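Local atomic coordinates of AvmM (PDB entry 7FE6), a protein that catalyses macrocyclization in alchivemycin A biosynthesis, through dehydration and Michael-type addition. Residues Tyr53-Asn61 and Pro159-Asp167; Glu90-Asp98 and His108-Pro116. All coordinates share one frame; numbering follows the deposited sequence.

Interaction 1: residues Tyr53-Asn61 and Pro159-Asp167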
ATOM      1  N   TYR A  53       1.963   8.662  21.263  1.00 70.79           N
ATOM      2  CA  TYR A  53       0.870   8.896  22.200  1.00 73.18           C
ATOM      3  C   TYR A  53      -0.170   7.779  22.093  1.00 72.41           C
ATOM      4  O   TYR A  53      -0.730   7.545  21.015  1.00 71.38           O
ATOM      5  CB  TYR A  53       0.214  10.253  21.936  1.00 76.67           C
ATOM      6  CG  TYR A  53      -0.969  10.521  22.848  1.00 80.41           C
ATOM      7  CD1 TYR A  53      -0.786  10.936  24.168  1.00 83.47           C
ATOM      8  CD2 TYR A  53      -2.272  10.309  22.411  1.00 79.07           C
ATOM      9  CE1 TYR A  53      -1.877  11.161  25.011  1.00 77.81           C
ATOM     10  CE2 TYR A  53      -3.357  10.525  23.250  1.00 74.38           C
ATOM     11  CZ  TYR A  53      -3.153  10.946  24.540  1.00 76.37           C
ATOM     12  OH  TYR A  53      -4.246  11.157  25.349  1.00 80.84           O
ATOM     13  N   ALA A  54      -0.438   7.103  23.217  1.00 73.51           N
ATOM     14  CA  ALA A  54      -1.435   6.035  23.274  1.00 69.65           C
ATOM     15  C   ALA A  54      -2.830   6.639  23.375  1.00 69.86           C
ATOM     16  O   ALA A  54      -3.097   7.427  24.289  1.00 71.88           O
ATOM     17  CB  ALA A  54      -1.178   5.120  24.468  1.00 63.83           C
ATOM     18  N   TYR A  55      -3.712   6.291  22.425  1.00 67.13           N
ATOM     19  CA  TYR A  55      -5.078   6.801  22.423  1.00 67.79           C
ATOM     20  C   TYR A  55      -5.995   5.894  23.241  1.00 68.18           C
ATOM     21  O   TYR A  55      -5.933   4.668  23.110  1.00 68.78           O
ATOM     22  CB  TYR A  55      -5.605   6.925  21.006  1.00 67.67           C
ATOM     23  CG  TYR A  55      -5.200   8.225  20.388  1.00 69.47           C
ATOM     24  CD1 TYR A  55      -5.881   9.386  20.697  1.00 69.53           C
ATOM     25  CD2 TYR A  55      -4.116   8.305  19.522  1.00 65.51           C
ATOM     26  CE1 TYR A  55      -5.516  10.587  20.153  1.00 71.68           C
ATOM     27  CE2 TYR A  55      -3.736   9.508  18.979  1.00 65.71           C
ATOM     28  CZ  TYR A  55      -4.444  10.650  19.299  1.00 69.02           C
ATOM     29  OH  TYR A  55      -4.098  11.871  18.768  1.00 70.92           O
ATOM     30  N   PRO A  56      -6.863   6.486  24.066  1.00 67.51           N
ATOM     31  CA  PRO A  56      -7.663   5.666  24.990  1.00 70.04           C
ATOM     32  C   PRO A  56      -8.778   4.889  24.319  1.00 66.77           C
ATOM     33  O   PRO A  56      -9.225   3.867  24.861  1.00 65.47           O
ATOM     34  CB  PRO A  56      -8.213   6.696  25.989  1.00 70.99           C
ATOM     35  CG  PRO A  56      -8.203   7.992  25.246  1.00 75.67           C
ATOM     36  CD  PRO A  56      -7.012   7.930  24.324  1.00 70.46           C
ATOM     37  N   ASP A  57      -9.276   5.354  23.182  1.00 67.27           N
ATOM     38  CA  ASP A  57     -10.324   4.626  22.487  1.00 65.75           C
ATOM     39  C   ASP A  57     -10.253   4.996  21.013  1.00 62.59           C
ATOM     40  O   ASP A  57      -9.987   6.151  20.671  1.00 64.19           O
ATOM     41  CB  ASP A  57     -11.703   4.942  23.088  1.00 63.25           C
ATOM     42  CG  ASP A  57     -12.681   3.789  22.933  1.00 65.95           C
ATOM     43  OD1 ASP A  57     -12.293   2.738  22.365  1.00 60.82           O
ATOM     44  OD2 ASP A  57     -13.847   3.939  23.372  1.00 72.59           O
ATOM     45  N   THR A  58     -10.411   4.003  20.146  1.00 62.53           N
ATOM     46  CA  THR A  58     -10.277   4.240  18.716  1.00 59.71           C
ATOM     47  C   THR A  58     -11.253   3.359  17.965  1.00 59.43           C
ATOM     48  O   THR A  58     -11.575   2.254  18.410  1.00 58.33           O
ATOM     49  CB  THR A  58      -8.889   3.918  18.194  1.00 59.34           C
ATOM     50  OG1 THR A  58      -8.649   2.521  18.396  1.00 57.18           O
ATOM     51  CG2 THR A  58      -7.804   4.761  18.876  1.00 62.50           C
ATOM     52  N   GLY A  59     -11.652   3.831  16.783  1.00 58.59           N
ATOM     53  CA  GLY A  59     -12.434   3.039  15.852  1.00 57.80           C
ATOM     54  C   GLY A  59     -12.243   3.541  14.438  1.00 54.57           C
ATOM     55  O   GLY A  59     -11.906   4.707  14.215  1.00 54.86           O
ATOM     56  N   LEU A  60     -12.471   2.646  13.479  1.00 54.63           N
ATOM     57  CA  LEU A  60     -12.284   2.967  12.070  1.00 52.28           C
ATOM     58  C   LEU A  60     -13.553   3.543  11.442  1.00 55.98           C
ATOM     59  O   LEU A  60     -14.666   3.055  11.674  1.00 55.53           O
ATOM     60  CB  LEU A  60     -11.867   1.722  11.278  1.00 47.93           C
ATOM     61  CG  LEU A  60     -11.682   1.993   9.770  1.00 49.92           C
ATOM     62  CD1 LEU A  60     -10.499   2.919   9.513  1.00 48.55           C
ATOM     63  CD2 LEU A  60     -11.671   0.754   8.878  1.00 44.76           C
ATOM     64  N   ASN A  61     -13.368   4.561  10.609  1.00 53.19           N
ATOM     65  CA  ASN A  61     -14.396   5.037   9.696  1.00 55.62           C
ATOM     66  C   ASN A  61     -13.955   4.759   8.262  1.00 54.99           C
ATOM     67  O   ASN A  61     -12.757   4.763   7.950  1.00 53.77           O
ATOM     68  CB  ASN A  61     -14.669   6.536   9.892  1.00 54.28           C
ATOM     69  CG  ASN A  61     -15.083   6.870  11.325  1.00 58.21           C
ATOM     70  OD1 ASN A  61     -16.195   6.559  11.753  1.00 58.45           O
ATOM     71  ND2 ASN A  61     -14.166   7.475  12.084  1.00 58.06           N
ATOM     72  N   PRO A 159      -9.241   6.931  10.327  1.00 58.79           N
ATOM     73  CA  PRO A 159      -9.164   6.481  11.724  1.00 58.97           C
ATOM     74  C   PRO A 159      -9.717   7.544  12.668  1.00 56.54           C
ATOM     75  O   PRO A 159      -9.377   8.722  12.569  1.00 59.61           O
ATOM     76  CB  PRO A 159      -7.666   6.243  11.934  1.00 55.28           C
ATOM     77  CG  PRO A 159      -7.096   6.137  10.542  1.00 54.96           C
ATOM     78  CD  PRO A 159      -7.913   7.061   9.716  1.00 54.97           C
ATOM     79  N   GLY A 160     -10.609   7.126  13.560  1.00 58.18           N
ATOM     80  CA  GLY A 160     -11.161   7.996  14.596  1.00 59.98           C
ATOM     81  C   GLY A 160     -10.646   7.629  15.978  1.00 61.82           C
ATOM     82  O   GLY A 160     -10.567   6.448  16.337  1.00 60.63           O
ATOM     83  N   MET A 161     -10.265   8.649  16.740  1.00 62.89           N
ATOM     84  CA  MET A 161      -9.860   8.428  18.114  1.00 65.11           C
ATOM     85  C   MET A 161     -10.495   9.465  19.030  1.00 69.84           C
ATOM     86  O   MET A 161     -10.873  10.566  18.619  1.00 69.44           O
ATOM     87  CB  MET A 161      -8.336   8.439  18.282  1.00 66.89           C
ATOM     88  CG  MET A 161      -7.600   9.543  17.525  1.00 69.30           C
ATOM     89  SD  MET A 161      -7.133   9.113  15.827  1.00 56.22           S
ATOM     90  CE  MET A 161      -7.480   7.376  15.804  1.00 57.32           C
ATOM     91  N   LEU A 162     -10.592   9.070  20.291  1.00 73.93           N
ATOM     92  CA  LEU A 162     -10.993   9.929  21.392  1.00 76.46           C
ATOM     93  C   LEU A 162      -9.699  10.392  22.048  1.00 77.97           C
ATOM     94  O   LEU A 162      -8.944   9.579  22.591  1.00 71.06           O
ATOM     95  CB  LEU A 162     -11.901   9.160  22.352  1.00 74.93           C
ATOM     96  CG  LEU A 162     -13.250   8.734  21.751  1.00 72.30           C
ATOM     97  CD1 LEU A 162     -14.107   8.005  22.762  1.00 72.80           C
ATOM     98  CD2 LEU A 162     -13.999   9.947  21.242  1.00 72.05           C
ATOM     99  N   ASP A 163      -9.426  11.694  21.949  1.00 84.92           N
ATOM    100  CA  ASP A 163      -8.244  12.283  22.571  1.00 86.36           C
ATOM    101  C   ASP A 163      -8.150  11.948  24.061  1.00 88.10           C
ATOM    102  O   ASP A 163      -7.143  11.404  24.529  1.00 86.91           O
ATOM    103  CB  ASP A 163      -8.263  13.798  22.364  1.00 87.25           C
ATOM    104  CG  ASP A 163      -7.036  14.469  22.926  1.00 90.28           C
ATOM    105  OD1 ASP A 163      -5.944  14.288  22.329  1.00 86.48           O
ATOM    106  OD2 ASP A 163      -7.162  15.158  23.971  1.00 94.66           O
ATOM    107  N   ALA A 164      -9.193  12.260  24.819  1.00 85.12           N
ATOM    108  CA  ALA A 164      -9.169  12.042  26.251  1.00 87.93           C
ATOM    109  C   ALA A 164     -10.222  11.013  26.640  1.00 89.28           C
ATOM    110  O   ALA A 164     -11.281  10.942  26.009  1.00 89.30           O
ATOM    111  CB  ALA A 164      -9.430  13.347  27.012  1.00 84.58           C
ATOM    112  N   PRO A 165      -9.965  10.201  27.666  1.00 87.92           N
ATOM    113  CA  PRO A 165     -10.928   9.153  28.021  1.00 86.09           C
ATOM    114  C   PRO A 165     -12.254   9.768  28.423  1.00 90.57           C
ATOM    115  O   PRO A 165     -12.308  10.747  29.175  1.00 92.21           O
ATOM    116  CB  PRO A 165     -10.255   8.428  29.189  1.00 85.48           C
ATOM    117  CG  PRO A 165      -8.802   8.742  29.039  1.00 84.36           C
ATOM    118  CD  PRO A 165      -8.754  10.137  28.499  1.00 86.85           C
ATOM    119  N   GLY A 166     -13.329   9.201  27.896  1.00 90.07           N
ATOM    120  CA  GLY A 166     -14.626   9.773  28.142  1.00 91.50           C
ATOM    121  C   GLY A 166     -14.991  10.912  27.223  1.00 95.22           C
ATOM    122  O   GLY A 166     -16.049  11.527  27.419  1.00 96.82           O
ATOM    123  N   ASP A 167     -14.145  11.232  26.245  1.00 92.33           N
ATOM    124  CA  ASP A 167     -14.525  12.198  25.230  1.00 88.33           C
ATOM    125  C   ASP A 167     -15.602  11.583  24.349  1.00 87.27           C
ATOM    126  O   ASP A 167     -15.775  10.362  24.300  1.00 88.40           O
ATOM    127  CB  ASP A 167     -13.309  12.627  24.398  1.00 85.66           C
ATOM    128  CG  ASP A 167     -12.482  13.718  25.081  1.00 91.59           C
ATOM    129  OD1 ASP A 167     -12.896  14.206  26.167  1.00 93.73           O
ATOM    130  OD2 ASP A 167     -11.411  14.081  24.537  1.00 88.57           O
TER
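The shortest polar bond, 2.8 Å from Gly160 N to Gly59 O, is half of a reciprocal pair completed by Gly59 N and Gly160 O at 2.9 Å. It belongs to an antiparallel pairing of neighbouring strands in a five-stranded sheet, their axes at 156°. Two residues along, a single nearly straight bond runs from Leu162 N to Asp57 O (N-H...O 173°). Between these bonds Thr58 and Met161 form a non-hydrogen-bonded pair, Thr58 CG2 resting on Met161 CB, while Thr58 OG1 is held by Tyr47 and Val128.

Where the strands give way to loops, aromatic packing takes over. The Tyr55 ring is sandwiched: Tyr53 CD2 lies over the centre of one face, and Met161 CG comes over the opposite face, 3.6 Å from the ring centroid. An unbranched thioether chain suits this place because it can bend; with CG set between the backbone N and the carbonyl carbon, chi1 43°, and the chain bent again further out, it lays its CH2 on the ring, and SD follows as a more distant Met-aromatic contact. Tyr55 OH bonds to Tyr12 and Asn21. Pro56 CB and Pro165 CG meet at 3.7 Å, and beside them Tyr53 OH donates to Asp163 O over 3.0 Å.

Interaction 2: residues Glu90-Asp98 and His108-Pro116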
ATOM      1  N   GLU A  90     -22.950  -6.803  10.429  1.00 56.75           N
ATOM      2  CA  GLU A  90     -23.380  -5.887   9.391  1.00 56.44           C
ATOM      3  C   GLU A  90     -23.183  -4.463   9.876  1.00 56.22           C
ATOM      4  O   GLU A  90     -23.544  -4.130  11.007  1.00 56.58           O
ATOM      5  CB  GLU A  90     -24.838  -6.113   9.037  1.00 53.46           C
ATOM      6  CG  GLU A  90     -25.193  -5.399   7.775  1.00 57.45           C
ATOM      7  CD  GLU A  90     -26.603  -5.691   7.321  1.00 63.33           C
ATOM      8  OE1 GLU A  90     -27.383  -6.267   8.133  1.00 61.14           O
ATOM      9  OE2 GLU A  90     -26.912  -5.354   6.147  1.00 62.17           O
ATOM     10  N   GLN A  91     -22.589  -3.630   9.035  1.00 58.65           N
ATOM     11  CA  GLN A  91     -22.415  -2.235   9.402  1.00 58.68           C
ATOM     12  C   GLN A  91     -23.786  -1.591   9.603  1.00 56.86           C
ATOM     13  O   GLN A  91     -24.733  -1.870   8.867  1.00 58.04           O
ATOM     14  CB  GLN A  91     -21.609  -1.502   8.328  1.00 55.71           C
ATOM     15  CG  GLN A  91     -21.034  -0.165   8.779  1.00 53.70           C
ATOM     16  CD  GLN A  91     -22.097   0.919   8.876  1.00 59.53           C
ATOM     17  OE1 GLN A  91     -23.121   0.863   8.180  1.00 56.96           O
ATOM     18  NE2 GLN A  91     -21.866   1.913   9.742  1.00 61.51           N
ATOM     19  N   ASP A  92     -23.881  -0.733  10.620  1.00 58.96           N
ATOM     20  CA  ASP A  92     -25.142  -0.140  11.065  1.00 61.18           C
ATOM     21  C   ASP A  92     -25.451   1.125  10.262  1.00 61.44           C
ATOM     22  O   ASP A  92     -24.701   2.105  10.360  1.00 61.77           O
ATOM     23  CB  ASP A  92     -25.039   0.168  12.550  1.00 60.68           C
ATOM     24  CG  ASP A  92     -26.356   0.604  13.174  1.00 66.78           C
ATOM     25  OD1 ASP A  92     -27.329   0.941  12.448  1.00 65.34           O
ATOM     26  OD2 ASP A  92     -26.422   0.551  14.430  1.00 67.90           O
ATOM     27  N   PRO A  93     -26.537   1.164   9.483  1.00 63.77           N
ATOM     28  CA  PRO A  93     -26.823   2.390   8.710  1.00 65.14           C
ATOM     29  C   PRO A  93     -26.960   3.616   9.595  1.00 65.94           C
ATOM     30  O   PRO A  93     -26.639   4.730   9.158  1.00 64.74           O
ATOM     31  CB  PRO A  93     -28.142   2.066   7.990  1.00 59.99           C
ATOM     32  CG  PRO A  93     -28.277   0.583   8.048  1.00 60.93           C
ATOM     33  CD  PRO A  93     -27.577   0.136   9.305  1.00 61.46           C
ATOM     34  N   ALA A  94     -27.465   3.434  10.823  1.00 65.47           N
ATOM     35  CA  ALA A  94     -27.563   4.513  11.799  1.00 67.17           C
ATOM     36  C   ALA A  94     -26.203   4.977  12.317  1.00 68.27           C
ATOM     37  O   ALA A  94     -26.104   6.098  12.826  1.00 70.59           O
ATOM     38  CB  ALA A  94     -28.433   4.074  12.975  1.00 66.76           C
ATOM     39  N   LYS A  95     -25.162   4.160  12.198  1.00 65.53           N
ATOM     40  CA  LYS A  95     -23.800   4.605  12.508  1.00 67.42           C
ATOM     41  C   LYS A  95     -23.084   5.022  11.231  1.00 67.10           C
ATOM     42  O   LYS A  95     -21.961   4.611  10.932  1.00 60.24           O
ATOM     43  CB  LYS A  95     -23.011   3.528  13.254  1.00 64.27           C
ATOM     44  CG  LYS A  95     -23.525   3.151  14.636  1.00 63.66           C
ATOM     45  CD  LYS A  95     -22.505   2.283  15.399  1.00 62.50           C
ATOM     46  CE  LYS A  95     -23.117   1.565  16.602  1.00 63.35           C
ATOM     47  NZ  LYS A  95     -24.188   0.590  16.232  1.00 65.73           N
ATOM     48  N   CYS A  96     -23.781   5.848  10.458  1.00 66.65           N
ATOM     49  CA  CYS A  96     -23.238   6.471   9.266  1.00 65.99           C
ATOM     50  C   CYS A  96     -23.503   7.962   9.353  1.00 68.08           C
ATOM     51  O   CYS A  96     -24.403   8.409  10.072  1.00 65.61           O
ATOM     52  CB  CYS A  96     -23.855   5.932   7.970  1.00 64.60           C
ATOM     53  SG  CYS A  96     -23.563   4.181   7.651  1.00 63.86           S
ATOM     54  N   TRP A  97     -22.640   8.726   8.692  1.00 69.68           N
ATOM     55  CA  TRP A  97     -22.910  10.131   8.471  1.00 69.64           C
ATOM     56  C   TRP A  97     -23.923  10.267   7.340  1.00 69.92           C
ATOM     57  O   TRP A  97     -24.088   9.370   6.510  1.00 70.09           O
ATOM     58  CB  TRP A  97     -21.607  10.866   8.160  1.00 69.19           C
ATOM     59  CG  TRP A  97     -21.641  12.327   8.415  1.00 71.56           C
ATOM     60  CD1 TRP A  97     -22.616  13.029   9.050  1.00 73.67           C
ATOM     61  CD2 TRP A  97     -20.640  13.280   8.043  1.00 74.92           C
ATOM     62  NE1 TRP A  97     -22.295  14.365   9.093  1.00 70.54           N
ATOM     63  CE2 TRP A  97     -21.084  14.547   8.481  1.00 74.17           C
ATOM     64  CE3 TRP A  97     -19.413  13.190   7.371  1.00 72.16           C
ATOM     65  CZ2 TRP A  97     -20.343  15.712   8.277  1.00 74.04           C
ATOM     66  CZ3 TRP A  97     -18.679  14.348   7.170  1.00 74.21           C
ATOM     67  CH2 TRP A  97     -19.148  15.595   7.624  1.00 72.06           C
ATOM     68  N   ASP A  98     -24.641  11.383   7.342  1.00 73.63           N
ATOM     69  CA  ASP A  98     -25.552  11.683   6.251  1.00 72.38           C
ATOM     70  C   ASP A  98     -24.764  11.975   4.976  1.00 71.76           C
ATOM     71  O   ASP A  98     -23.618  12.437   5.044  1.00 67.68           O
ATOM     72  CB  ASP A  98     -26.440  12.874   6.589  1.00 72.21           C
ATOM     73  CG  ASP A  98     -27.566  12.503   7.513  1.00 79.34           C
ATOM     74  OD1 ASP A  98     -27.922  11.310   7.559  1.00 84.07           O
ATOM     75  OD2 ASP A  98     -28.133  13.404   8.152  1.00 80.21           O
ATOM     76  N   HIS A 108     -20.493  11.385  -0.939  1.00 65.30           N
ATOM     77  CA  HIS A 108     -19.789  10.345  -0.204  1.00 64.31           C
ATOM     78  C   HIS A 108     -20.575   9.950   1.037  1.00 64.17           C
ATOM     79  O   HIS A 108     -21.313  10.750   1.619  1.00 65.09           O
ATOM     80  CB  HIS A 108     -18.343  10.762   0.130  1.00 65.73           C
ATOM     81  CG  HIS A 108     -18.205  11.819   1.185  1.00 68.39           C
ATOM     82  ND1 HIS A 108     -18.491  11.590   2.515  1.00 68.98           N
ATOM     83  CD2 HIS A 108     -17.761  13.097   1.113  1.00 70.77           C
ATOM     84  CE1 HIS A 108     -18.239  12.682   3.216  1.00 67.92           C
ATOM     85  NE2 HIS A 108     -17.804  13.615   2.388  1.00 70.40           N
ATOM     86  N   ILE A 109     -20.458   8.677   1.397  1.00 62.90           N
ATOM     87  CA  ILE A 109     -21.211   8.090   2.500  1.00 62.94           C
ATOM     88  C   ILE A 109     -20.178   7.622   3.525  1.00 63.54           C
ATOM     89  O   ILE A 109     -19.436   6.659   3.273  1.00 60.39           O
ATOM     90  CB  ILE A 109     -22.099   6.917   2.047  1.00 63.35           C
ATOM     91  CG1 ILE A 109     -22.955   7.272   0.825  1.00 62.84           C
ATOM     92  CG2 ILE A 109     -23.019   6.502   3.176  1.00 61.33           C
ATOM     93  CD1 ILE A 109     -23.828   8.456   1.011  1.00 61.77           C
ATOM     94  N   ALA A 110     -20.124   8.298   4.676  1.00 63.83           N
ATOM     95  CA  ALA A 110     -19.178   7.964   5.732  1.00 60.78           C
ATOM     96  C   ALA A 110     -19.788   6.933   6.678  1.00 61.80           C
ATOM     97  O   ALA A 110     -20.885   7.136   7.204  1.00 63.04           O
ATOM     98  CB  ALA A 110     -18.757   9.219   6.497  1.00 60.31           C
ATOM     99  N   CYS A 111     -19.078   5.821   6.875  1.00 58.76           N
ATOM    100  CA  CYS A 111     -19.563   4.689   7.657  1.00 57.49           C
ATOM    101  C   CYS A 111     -18.635   4.369   8.819  1.00 58.25           C
ATOM    102  O   CYS A 111     -17.414   4.270   8.646  1.00 56.15           O
ATOM    103  CB  CYS A 111     -19.714   3.448   6.782  1.00 54.67           C
ATOM    104  SG  CYS A 111     -20.825   3.694   5.447  1.00 62.16           S
ATOM    105  N   GLN A 112     -19.225   4.147   9.983  1.00 59.36           N
ATOM    106  CA  GLN A 112     -18.467   3.753  11.157  1.00 60.26           C
ATOM    107  C   GLN A 112     -18.300   2.235  11.192  1.00 56.95           C
ATOM    108  O   GLN A 112     -19.282   1.491  11.149  1.00 58.66           O
ATOM    109  CB  GLN A 112     -19.150   4.261  12.427  1.00 57.34           C
ATOM    110  CG  GLN A 112     -18.310   4.099  13.681  1.00 59.42           C
ATOM    111  CD  GLN A 112     -19.002   4.624  14.940  1.00 62.45           C
ATOM    112  OE1 GLN A 112     -18.688   4.201  16.053  1.00 62.23           O
ATOM    113  NE2 GLN A 112     -19.907   5.585  14.770  1.00 58.31           N
ATOM    114  N   LEU A 113     -17.049   1.791  11.302  1.00 57.39           N
ATOM    115  CA  LEU A 113     -16.685   0.382  11.456  1.00 57.33           C
ATOM    116  C   LEU A 113     -15.911   0.169  12.759  1.00 55.68           C
ATOM    117  O   LEU A 113     -14.823  -0.425  12.741  1.00 52.39           O
ATOM    118  CB  LEU A 113     -15.826  -0.082  10.264  1.00 52.46           C
ATOM    119  CG  LEU A 113     -16.528  -0.460   8.955  1.00 53.65           C
ATOM    120  CD1 LEU A 113     -17.211   0.751   8.312  1.00 52.85           C
ATOM    121  CD2 LEU A 113     -15.515  -1.056   7.990  1.00 48.34           C
ATOM    122  N   SER A 114     -16.488   0.591  13.898  1.00 56.50           N
ATOM    123  CA  SER A 114     -15.792   0.562  15.175  1.00 55.83           C
ATOM    124  C   SER A 114     -16.177  -0.702  15.934  1.00 56.31           C
ATOM    125  O   SER A 114     -17.013  -1.497  15.495  1.00 53.24           O
ATOM    126  CB  SER A 114     -16.137   1.784  16.032  1.00 61.01           C
ATOM    127  OG  SER A 114     -17.514   1.781  16.462  1.00 58.61           O
ATOM    128  N   GLY A 115     -15.543  -0.898  17.083  1.00 65.67           N
ATOM    129  CA  GLY A 115     -15.930  -1.963  17.975  1.00 64.86           C
ATOM    130  C   GLY A 115     -14.753  -2.733  18.529  1.00 68.52           C
ATOM    131  O   GLY A 115     -13.616  -2.605  18.058  1.00 66.54           O
ATOM    132  N   PRO A 116     -15.019  -3.566  19.538  1.00 60.63           N
ATOM    133  CA  PRO A 116     -13.954  -4.383  20.136  1.00 59.00           C
ATOM    134  C   PRO A 116     -13.328  -5.319  19.112  1.00 59.15           C
ATOM    135  O   PRO A 116     -13.984  -5.782  18.170  1.00 58.73           O
ATOM    136  CB  PRO A 116     -14.681  -5.175  21.227  1.00 56.67           C
ATOM    137  CG  PRO A 116     -15.980  -4.461  21.433  1.00 53.29           C
ATOM    138  CD  PRO A 116     -16.330  -3.781  20.173  1.00 53.43           C
TER
HETATM  139  O   HOH W   1     -21.436  -0.113  12.242  1.00 52.73           O
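Trp97 turns an edge of its indole to Ala110, whose CB sits near the ring plane beside CE3. His108 CE1 approaches Trp97 CZ3 obliquely at 4.3 Å; from the imidazole's side, that same CZ3 lies at the edge, near the plane. Ala110 suits the spot because a side chain of one methyl lets Trp97 lie close to the strand, Ala110 CB 3.7 Å from Trp97 CB.

The Gln91 amide is the other flat group. Gln112 O lies in its plane, 3.0 Å from Gln91 NE2, and the bond is nearly straight (166°); a bend at chi2 of -74° turns the amide back to this carbonyl. A water shared with Asp92 N also donates to Gln112 O, while Arg74 binds Gln91 OE1.

An irregular loop is thus laid along strand 107-113, an outermost strand of its sheet within the chain, through one beta bridge, Cys96 with Cys111. On either side of it run Trp97 N to Ala110 O and Gln112 N to Lys95 O, 2.8 and 2.9 Å long. Cys96 SG and Cys111 SG lie 3.5 Å apart, in packing contact and too far for a disulfide. Within the loop, Asp92 OD1 accepts from Ala94 N in an Asx turn, and Asp92 OD2 forms a salt bridge with Lys95 NZ.

Interactions 1 and 2 lie in one mixed five-stranded sheet, their centres about 16 Å apart. Strand 57-66 joins them: it pairs with 153-162 along one side, in interaction 1, and with 107-113 along the other, so interaction 2 continues the sheet outward to the loop 90-98. They touch directly, Leu60 O lying 2.7 Å from Leu113 N in a probable hydrogen bond. Interaction 2 is nested inside the loop that interaction 1 closes, and strands 57-66 and 153-162, far apart in sequence, are neighbours in the sheet. In interaction 1 the Thr58 side chain is about 13 Å from bound alchivemycin A; the pocket residues Arg50, Val133 and Glu134 belong to neither contact.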